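Local coordinates for insecticidal crystal protein Cry7Cal (Bacillus thuringiensis, PDB 5ZI1), which is an insecticidal three-domain delta endotoxin, active against a locust, that probably binds gut receptors and forms membrane pores as its relatives do, at residues M222-L227 / L249-F254; G423-Y428 / W452-V457. One frame throughout, in Å; residues are numbered along the deposited sequence.

Contact 1 of 2, residues M222-L227 / L249-F254; sequences MTIMVL and LTRQIF
Thr223 meets Arg251 and Ile253 where the last turns of helix 208-227 lie against strand 252-254 and the loop before it. This is an interface between domains of the three-domain Cry toxin fold: the helix belongs to the N-terminal helical bundle, the strand to the sheet domain that follows. The tight part centres on the Thr223 methyl. Thr223 CG2 lies over one face of the Arg251 guanidinium, 3.6 Å from Arg251 NE, and the two side chains meet tip to tip. Thr223 CG2 is also 3.8 Å from Ile253 CG2, and here the side chains slide past each other. Thr223 CG2 stands anti to the backbone N of its residue (OG1 chi1 -65°), which leaves OG1 beside that N, where it bonds to Arg219 O one turn back. The looser part is at Ile224. Its side chain crosses that of Ile253 at about a right angle, with Ile224 CG1 4.2 Å from Ile253 CD1. Ile224 CG1 is 4.3 Å from Arg251 NH2. Thr223, Ile224 and Ile253 are buried, whereas Arg251 is only partly so. Arg251 NH2 makes a salt bridge with Asp228 and a hydrogen bond with His430 NE2. These bonds probably help hold the guanidinium plane against the methyl. The helix closes with a wider pi-type turn: Met222 O accepts from Val226 N at 2.7 Å and from Leu227 N at 3.0 Å.

Contact 2 of 2, residues G423-Y428 / W452-V457; sequences GDLEEY and WTHVSV
Leu425 chi1 (-52°) sets CG beside the backbone N, and chi2 (114°) lies off the usual staggered values. Val455 CG1 is anti to its own backbone N (chi1 173°). The two side chains slide past each other in opposite directions. Leu425 CD2 does most of the touching, 3.5 Å from Val455 CB. Leu425 CD2 is also 3.4 Å from Ser456 N. It meets the His454 ring obliquely, Leu425 CD2 to His454 CE1 being 3.8 Å. The two Val455 methyls part: Val455 CG1 packs on Gly423 O at 3.6 Å, while Val455 CG2 reaches Tyr428 CE2 at 3.5 Å, oblique to the ring. Each segment is braced internally. Tyr428 OH accepts from Gly423 N at 3.0 Å and also bonds Asp353. His454 ND1 and Ser456 OG are 2.7 Å apart in a hydrogen bond within the type I beta turn 454-457. One water donates to Gly423 O and, at longer range, to Val455 O. Both segments belong to the second, beta-sheet domain of the toxin. The turn ending strand 448-454 packs against the loop leading into strand 430-437, its antiparallel neighbour. Backbone bonding between Val455 and Gly429 continues that pairing. Helix 13-26 borders the contact, with Arg22 touching Leu425 and Met25 touching Ser456.

Contacts 1 and 2 have centres 12 Å apart and share one antiparallel three-stranded sheet. Strand 252-254 is at its edge and pairs with strand 448-454: Ile253 O lies 2.8 Å from Trp452 N, a probable hydrogen bond. A second probable bond joins Leu249 N to Ser456 OG at 3.1 Å. The third strand, 430-437, brings His430. This partner of Arg251 also meets the His454 ring of contact 2 edge-to-face. Contact 1 therefore ties the sheet to the helical bundle, and contact 2 packs the end of strand 448-454 against a loop of the same domain. An acetate, probably from crystallisation, lies about 4 Å from the Arg251 side chain.

Contact 1 of 2, residues M222-L227 / L249-F254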
ATOM      1  N   MET A 222      -8.181  -1.020  -5.348  1.00 38.54           N
ATOM      2  CA  MET A 222      -7.374  -0.124  -6.188  1.00 48.76           C
ATOM      3  C   MET A 222      -6.093   0.323  -5.506  1.00 43.32           C
ATOM      4  O   MET A 222      -5.139   0.706  -6.195  1.00 47.06           O
ATOM      5  CB  MET A 222      -8.170   1.110  -6.617  1.00 40.64           C
ATOM      6  CG  MET A 222      -9.403   0.757  -7.405  1.00 40.13           C
ATOM      7  SD  MET A 222      -8.987  -0.157  -8.899  1.00 49.32           S
ATOM      8  CE  MET A 222      -8.371   1.216  -9.911  1.00 53.12           C
ATOM      9  N   THR A 223      -6.063   0.299  -4.173  1.00 44.81           N
ATOM     10  CA  THR A 223      -4.796   0.406  -3.464  1.00 41.24           C
ATOM     11  C   THR A 223      -3.844  -0.688  -3.922  1.00 47.83           C
ATOM     12  O   THR A 223      -2.682  -0.416  -4.273  1.00 45.40           O
ATOM     13  CB  THR A 223      -5.058   0.332  -1.961  1.00 46.23           C
ATOM     14  OG1 THR A 223      -5.822   1.483  -1.572  1.00 48.21           O
ATOM     15  CG2 THR A 223      -3.761   0.287  -1.157  1.00 48.50           C
ATOM     16  N   ILE A 224      -4.346  -1.930  -3.972  1.00 43.79           N
ATOM     17  CA  ILE A 224      -3.550  -3.076  -4.393  1.00 42.58           C
ATOM     18  C   ILE A 224      -3.256  -3.024  -5.887  1.00 38.75           C
ATOM     19  O   ILE A 224      -2.154  -3.346  -6.324  1.00 44.34           O
ATOM     20  CB  ILE A 224      -4.284  -4.381  -4.029  1.00 44.78           C
ATOM     21  CG1 ILE A 224      -4.388  -4.549  -2.514  1.00 45.76           C
ATOM     22  CG2 ILE A 224      -3.610  -5.585  -4.687  1.00 39.92           C
ATOM     23  CD1 ILE A 224      -5.162  -5.792  -2.107  1.00 44.78           C
ATOM     24  N   MET A 225      -4.251  -2.697  -6.699  1.00 45.51           N
ATOM     25  CA  MET A 225      -4.048  -2.732  -8.145  1.00 46.97           C
ATOM     26  C   MET A 225      -3.256  -1.530  -8.648  1.00 46.01           C
ATOM     27  O   MET A 225      -2.425  -1.679  -9.552  1.00 44.02           O
ATOM     28  CB  MET A 225      -5.385  -2.817  -8.871  1.00 45.37           C
ATOM     29  CG  MET A 225      -5.972  -4.236  -8.899  1.00 49.11           C
ATOM     30  SD  MET A 225      -7.450  -4.357  -9.944  1.00 53.55           S
ATOM     31  CE  MET A 225      -8.708  -3.913  -8.747  1.00 48.81           C
ATOM     32  N   VAL A 226      -3.479  -0.343  -8.074  1.00 41.31           N
ATOM     33  CA  VAL A 226      -2.881   0.863  -8.629  1.00 47.23           C
ATOM     34  C   VAL A 226      -1.930   1.570  -7.666  1.00 42.19           C
ATOM     35  O   VAL A 226      -0.761   1.762  -8.000  1.00 42.98           O
ATOM     36  CB  VAL A 226      -3.970   1.825  -9.118  1.00 45.53           C
ATOM     37  CG1 VAL A 226      -3.323   3.130  -9.652  1.00 38.46           C
ATOM     38  CG2 VAL A 226      -4.785   1.144 -10.189  1.00 40.62           C
ATOM     39  N   LEU A 227      -2.410   1.971  -6.479  1.00 40.66           N
ATOM     40  CA  LEU A 227      -1.613   2.874  -5.646  1.00 40.52           C
ATOM     41  C   LEU A 227      -0.288   2.244  -5.224  1.00 48.09           C
ATOM     42  O   LEU A 227       0.746   2.932  -5.167  1.00 46.34           O
ATOM     43  CB  LEU A 227      -2.385   3.308  -4.405  1.00 38.39           C
ATOM     44  CG  LEU A 227      -3.746   3.943  -4.595  1.00 43.96           C
ATOM     45  CD1 LEU A 227      -4.280   4.462  -3.243  1.00 39.96           C
ATOM     46  CD2 LEU A 227      -3.663   5.045  -5.665  1.00 39.24           C
ATOM     47  N   LEU A 249       5.314  -0.479   2.215  1.00 40.75           N
ATOM     48  CA  LEU A 249       3.988   0.108   2.044  1.00 38.86           C
ATOM     49  C   LEU A 249       3.307   0.167   3.408  1.00 42.05           C
ATOM     50  O   LEU A 249       2.863  -0.861   3.925  1.00 49.40           O
ATOM     51  CB  LEU A 249       3.142  -0.734   1.093  1.00 42.38           C
ATOM     52  CG  LEU A 249       3.699  -1.059  -0.278  1.00 45.67           C
ATOM     53  CD1 LEU A 249       2.895  -2.192  -0.913  1.00 39.73           C
ATOM     54  CD2 LEU A 249       3.687   0.203  -1.161  1.00 42.36           C
ATOM     55  N   THR A 250       3.180   1.357   3.973  1.00 41.15           N
ATOM     56  CA  THR A 250       2.648   1.505   5.319  1.00 39.61           C
ATOM     57  C   THR A 250       1.147   1.742   5.361  1.00 38.72           C
ATOM     58  O   THR A 250       0.608   1.970   6.446  1.00 43.31           O
ATOM     59  CB  THR A 250       3.342   2.670   6.017  1.00 42.05           C
ATOM     60  OG1 THR A 250       3.095   3.863   5.269  1.00 40.71           O
ATOM     61  CG2 THR A 250       4.839   2.426   6.110  1.00 36.34           C
ATOM     62  N   ARG A 251       0.473   1.754   4.219  1.00 39.37           N
ATOM     63  CA  ARG A 251      -0.942   2.093   4.200  1.00 45.90           C
ATOM     64  C   ARG A 251      -1.777   0.955   4.788  1.00 42.67           C
ATOM     65  O   ARG A 251      -1.451  -0.224   4.629  1.00 42.48           O
ATOM     66  CB  ARG A 251      -1.397   2.411   2.774  1.00 41.46           C
ATOM     67  CG  ARG A 251      -1.742   1.225   1.884  1.00 36.43           C
ATOM     68  CD  ARG A 251      -0.541   0.364   1.583  1.00 40.10           C
ATOM     69  NE  ARG A 251      -0.825  -0.784   0.715  1.00 43.14           N
ATOM     70  CZ  ARG A 251      -1.380  -1.933   1.110  1.00 42.29           C
ATOM     71  NH1 ARG A 251      -1.763  -2.113   2.373  1.00 35.97           N
ATOM     72  NH2 ARG A 251      -1.564  -2.902   0.223  1.00 43.72           N
ATOM     73  N   GLN A 252      -2.858   1.315   5.469  1.00 41.70           N
ATOM     74  CA  GLN A 252      -3.775   0.357   6.073  1.00 43.90           C
ATOM     75  C   GLN A 252      -5.058   0.291   5.253  1.00 43.10           C
ATOM     76  O   GLN A 252      -5.667   1.326   4.968  1.00 45.28           O
ATOM     77  CB  GLN A 252      -4.086   0.767   7.517  1.00 46.57           C
ATOM     78  CG  GLN A 252      -5.092  -0.128   8.280  1.00 38.35           C
ATOM     79  CD  GLN A 252      -5.259   0.340   9.724  1.00 42.42           C
ATOM     80  OE1 GLN A 252      -4.767  -0.299  10.655  1.00 45.22           O
ATOM     81  NE2 GLN A 252      -5.923   1.475   9.909  1.00 42.55           N
ATOM     82  N   ILE A 253      -5.487  -0.918   4.893  1.00 47.01           N
ATOM     83  CA  ILE A 253      -6.745  -1.089   4.181  1.00 42.03           C
ATOM     84  C   ILE A 253      -7.673  -2.008   4.964  1.00 46.37           C
ATOM     85  O   ILE A 253      -7.244  -2.804   5.810  1.00 42.70           O
ATOM     86  CB  ILE A 253      -6.533  -1.621   2.763  1.00 45.15           C
ATOM     87  CG1 ILE A 253      -5.744  -2.913   2.790  1.00 41.19           C
ATOM     88  CG2 ILE A 253      -5.857  -0.540   1.885  1.00 43.28           C
ATOM     89  CD1 ILE A 253      -5.264  -3.305   1.396  1.00 48.73           C
ATOM     90  N   PHE A 254      -8.972  -1.887   4.666  1.00 45.11           N
ATOM     91  CA  PHE A 254     -10.022  -2.578   5.416  1.00 45.81           C
ATOM     92  C   PHE A 254     -10.811  -3.513   4.521  1.00 43.40           C
ATOM     93  O   PHE A 254     -11.227  -3.123   3.426  1.00 40.86           O
ATOM     94  CB  PHE A 254     -10.968  -1.586   6.088  1.00 43.74           C
ATOM     95  CG  PHE A 254     -10.351  -0.917   7.291  1.00 48.84           C
ATOM     96  CD1 PHE A 254      -9.425   0.131   7.124  1.00 41.69           C
ATOM     97  CD2 PHE A 254     -10.645  -1.366   8.580  1.00 43.93           C
ATOM     98  CE1 PHE A 254      -8.847   0.757   8.218  1.00 39.36           C
ATOM     99  CE2 PHE A 254     -10.064  -0.758   9.683  1.00 43.24           C
ATOM    100  CZ  PHE A 254      -9.148   0.300   9.505  1.00 45.12           C
TER

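Contact 2 of 2, residues G423-Y428 / W452-V457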
ATOM      1  N   GLY A 423       6.877 -13.640   7.359  1.00 55.01           N
ATOM      2  CA  GLY A 423       7.391 -12.538   6.580  1.00 56.87           C
ATOM      3  C   GLY A 423       7.430 -12.769   5.088  1.00 54.69           C
ATOM      4  O   GLY A 423       7.701 -11.825   4.346  1.00 60.09           O
ATOM      5  N   ASP A 424       7.136 -13.978   4.626  1.00 58.78           N
ATOM      6  CA  ASP A 424       7.205 -14.325   3.207  1.00 58.32           C
ATOM      7  C   ASP A 424       5.989 -13.756   2.476  1.00 55.37           C
ATOM      8  O   ASP A 424       4.883 -14.298   2.559  1.00 55.50           O
ATOM      9  CB  ASP A 424       7.295 -15.843   3.058  1.00 59.27           C
ATOM     10  CG  ASP A 424       7.499 -16.286   1.619  1.00 63.95           C
ATOM     11  OD1 ASP A 424       7.728 -15.416   0.742  1.00 65.53           O
ATOM     12  OD2 ASP A 424       7.441 -17.509   1.368  1.00 61.68           O
ATOM     13  N   LEU A 425       6.191 -12.665   1.727  1.00 54.85           N
ATOM     14  CA  LEU A 425       5.105 -12.115   0.911  1.00 54.47           C
ATOM     15  C   LEU A 425       4.714 -13.010  -0.242  1.00 51.22           C
ATOM     16  O   LEU A 425       3.580 -12.920  -0.711  1.00 56.64           O
ATOM     17  CB  LEU A 425       5.447 -10.746   0.336  1.00 55.62           C
ATOM     18  CG  LEU A 425       5.900  -9.813   1.430  1.00 59.42           C
ATOM     19  CD1 LEU A 425       7.388  -9.453   1.241  1.00 65.35           C
ATOM     20  CD2 LEU A 425       4.954  -8.620   1.489  1.00 52.81           C
ATOM     21  N   GLU A 426       5.618 -13.857  -0.723  1.00 52.95           N
ATOM     22  CA  GLU A 426       5.211 -14.877  -1.677  1.00 56.23           C
ATOM     23  C   GLU A 426       4.091 -15.739  -1.116  1.00 60.65           C
ATOM     24  O   GLU A 426       3.343 -16.344  -1.891  1.00 64.38           O
ATOM     25  CB  GLU A 426       6.412 -15.742  -2.050  1.00 60.09           C
ATOM     26  CG  GLU A 426       6.513 -16.064  -3.519  1.00 66.74           C
ATOM     27  CD  GLU A 426       7.962 -16.213  -3.964  1.00 73.74           C
ATOM     28  OE1 GLU A 426       8.812 -16.507  -3.095  1.00 64.03           O
ATOM     29  OE2 GLU A 426       8.257 -15.997  -5.168  1.00 80.33           O
ATOM     30  N   GLU A 427       3.944 -15.790   0.210  1.00 51.67           N
ATOM     31  CA  GLU A 427       2.889 -16.580   0.836  1.00 63.15           C
ATOM     32  C   GLU A 427       1.689 -15.740   1.251  1.00 56.28           C
ATOM     33  O   GLU A 427       0.559 -16.095   0.930  1.00 57.01           O
ATOM     34  CB  GLU A 427       3.444 -17.341   2.051  1.00 55.80           C
ATOM     35  CG  GLU A 427       4.211 -18.586   1.661  1.00 61.92           C
ATOM     36  CD  GLU A 427       4.725 -19.355   2.864  1.00 66.31           C
ATOM     37  OE1 GLU A 427       5.830 -19.032   3.346  1.00 63.22           O
ATOM     38  OE2 GLU A 427       4.012 -20.268   3.338  1.00 64.57           O
ATOM     39  N   TYR A 428       1.906 -14.640   1.971  1.00 54.80           N
ATOM     40  CA  TYR A 428       0.817 -13.777   2.405  1.00 50.43           C
ATOM     41  C   TYR A 428       1.289 -12.332   2.360  1.00 53.62           C
ATOM     42  O   TYR A 428       2.431 -12.034   2.724  1.00 52.41           O
ATOM     43  CB  TYR A 428       0.317 -14.140   3.812  1.00 51.01           C
ATOM     44  CG  TYR A 428       1.306 -13.927   4.947  1.00 46.78           C
ATOM     45  CD1 TYR A 428       2.316 -14.848   5.206  1.00 46.24           C
ATOM     46  CD2 TYR A 428       1.197 -12.828   5.781  1.00 47.07           C
ATOM     47  CE1 TYR A 428       3.217 -14.658   6.255  1.00 48.43           C
ATOM     48  CE2 TYR A 428       2.086 -12.621   6.816  1.00 51.93           C
ATOM     49  CZ  TYR A 428       3.097 -13.540   7.059  1.00 54.37           C
ATOM     50  OH  TYR A 428       3.979 -13.321   8.106  1.00 48.52           O
ATOM     51  N   TRP A 452      -5.904  -4.129   7.853  1.00 39.69           N
ATOM     52  CA  TRP A 452      -4.714  -4.889   7.491  1.00 38.78           C
ATOM     53  C   TRP A 452      -3.587  -3.954   7.063  1.00 41.29           C
ATOM     54  O   TRP A 452      -3.833  -2.927   6.412  1.00 40.44           O
ATOM     55  CB  TRP A 452      -5.037  -5.848   6.336  1.00 40.90           C
ATOM     56  CG  TRP A 452      -6.232  -6.710   6.600  1.00 43.57           C
ATOM     57  CD1 TRP A 452      -7.532  -6.368   6.455  1.00 42.58           C
ATOM     58  CD2 TRP A 452      -6.219  -8.059   7.086  1.00 40.13           C
ATOM     59  NE1 TRP A 452      -8.344  -7.423   6.816  1.00 45.53           N
ATOM     60  CE2 TRP A 452      -7.558  -8.473   7.206  1.00 41.61           C
ATOM     61  CE3 TRP A 452      -5.202  -8.957   7.423  1.00 43.14           C
ATOM     62  CZ2 TRP A 452      -7.912  -9.754   7.647  1.00 46.12           C
ATOM     63  CZ3 TRP A 452      -5.554 -10.234   7.866  1.00 45.57           C
ATOM     64  CH2 TRP A 452      -6.899 -10.616   7.971  1.00 43.30           C
ATOM     65  N   THR A 453      -2.349  -4.328   7.399  1.00 38.85           N
ATOM     66  CA  THR A 453      -1.154  -3.669   6.879  1.00 38.39           C
ATOM     67  C   THR A 453      -0.335  -4.652   6.044  1.00 40.61           C
ATOM     68  O   THR A 453      -0.449  -5.871   6.192  1.00 45.71           O
ATOM     69  CB  THR A 453      -0.287  -3.097   7.996  1.00 39.74           C
ATOM     70  OG1 THR A 453       0.142  -4.163   8.875  1.00 45.99           O
ATOM     71  CG2 THR A 453      -1.049  -2.014   8.762  1.00 33.28           C
ATOM     72  N   HIS A 454       0.492  -4.094   5.163  1.00 42.18           N
ATOM     73  CA  HIS A 454       1.250  -4.850   4.170  1.00 41.79           C
ATOM     74  C   HIS A 454       2.493  -5.475   4.790  1.00 44.70           C
ATOM     75  O   HIS A 454       3.165  -4.858   5.622  1.00 48.29           O
ATOM     76  CB  HIS A 454       1.652  -3.908   3.032  1.00 42.30           C
ATOM     77  CG  HIS A 454       2.084  -4.600   1.780  1.00 38.59           C
ATOM     78  ND1 HIS A 454       3.409  -4.750   1.432  1.00 42.91           N
ATOM     79  CD2 HIS A 454       1.366  -5.148   0.773  1.00 43.32           C
ATOM     80  CE1 HIS A 454       3.492  -5.382   0.276  1.00 44.52           C
ATOM     81  NE2 HIS A 454       2.265  -5.629  -0.151  1.00 49.71           N
ATOM     82  N   VAL A 455       2.813  -6.707   4.378  1.00 44.77           N
ATOM     83  CA  VAL A 455       3.898  -7.439   5.033  1.00 44.54           C
ATOM     84  C   VAL A 455       5.285  -6.928   4.640  1.00 50.12           C
ATOM     85  O   VAL A 455       6.281  -7.302   5.278  1.00 44.89           O
ATOM     86  CB  VAL A 455       3.686  -8.953   4.779  1.00 50.88           C
ATOM     87  CG1 VAL A 455       4.848  -9.809   5.279  1.00 47.73           C
ATOM     88  CG2 VAL A 455       2.415  -9.405   5.479  1.00 45.16           C
ATOM     89  N   SER A 456       5.382  -6.027   3.650  1.00 43.40           N
ATOM     90  CA  SER A 456       6.677  -5.419   3.361  1.00 44.56           C
ATOM     91  C   SER A 456       7.163  -4.551   4.510  1.00 44.53           C
ATOM     92  O   SER A 456       8.372  -4.315   4.635  1.00 46.22           O
ATOM     93  CB  SER A 456       6.605  -4.578   2.084  1.00 43.73           C
ATOM     94  OG  SER A 456       5.643  -3.550   2.216  1.00 40.65           O
ATOM     95  N   VAL A 457       6.257  -4.053   5.349  1.00 43.75           N
ATOM     96  CA  VAL A 457       6.694  -3.327   6.533  1.00 44.08           C
ATOM     97  C   VAL A 457       7.322  -4.306   7.510  1.00 49.44           C
ATOM     98  O   VAL A 457       6.719  -5.328   7.862  1.00 45.77           O
ATOM     99  CB  VAL A 457       5.521  -2.602   7.193  1.00 41.27           C
ATOM    100  CG1 VAL A 457       6.051  -1.680   8.297  1.00 39.68           C
ATOM    101  CG2 VAL A 457       4.716  -1.873   6.147  1.00 40.94           C
TER
HETATM  102  O   HOH W   1       8.648  -9.222   4.087  1.00 59.27           O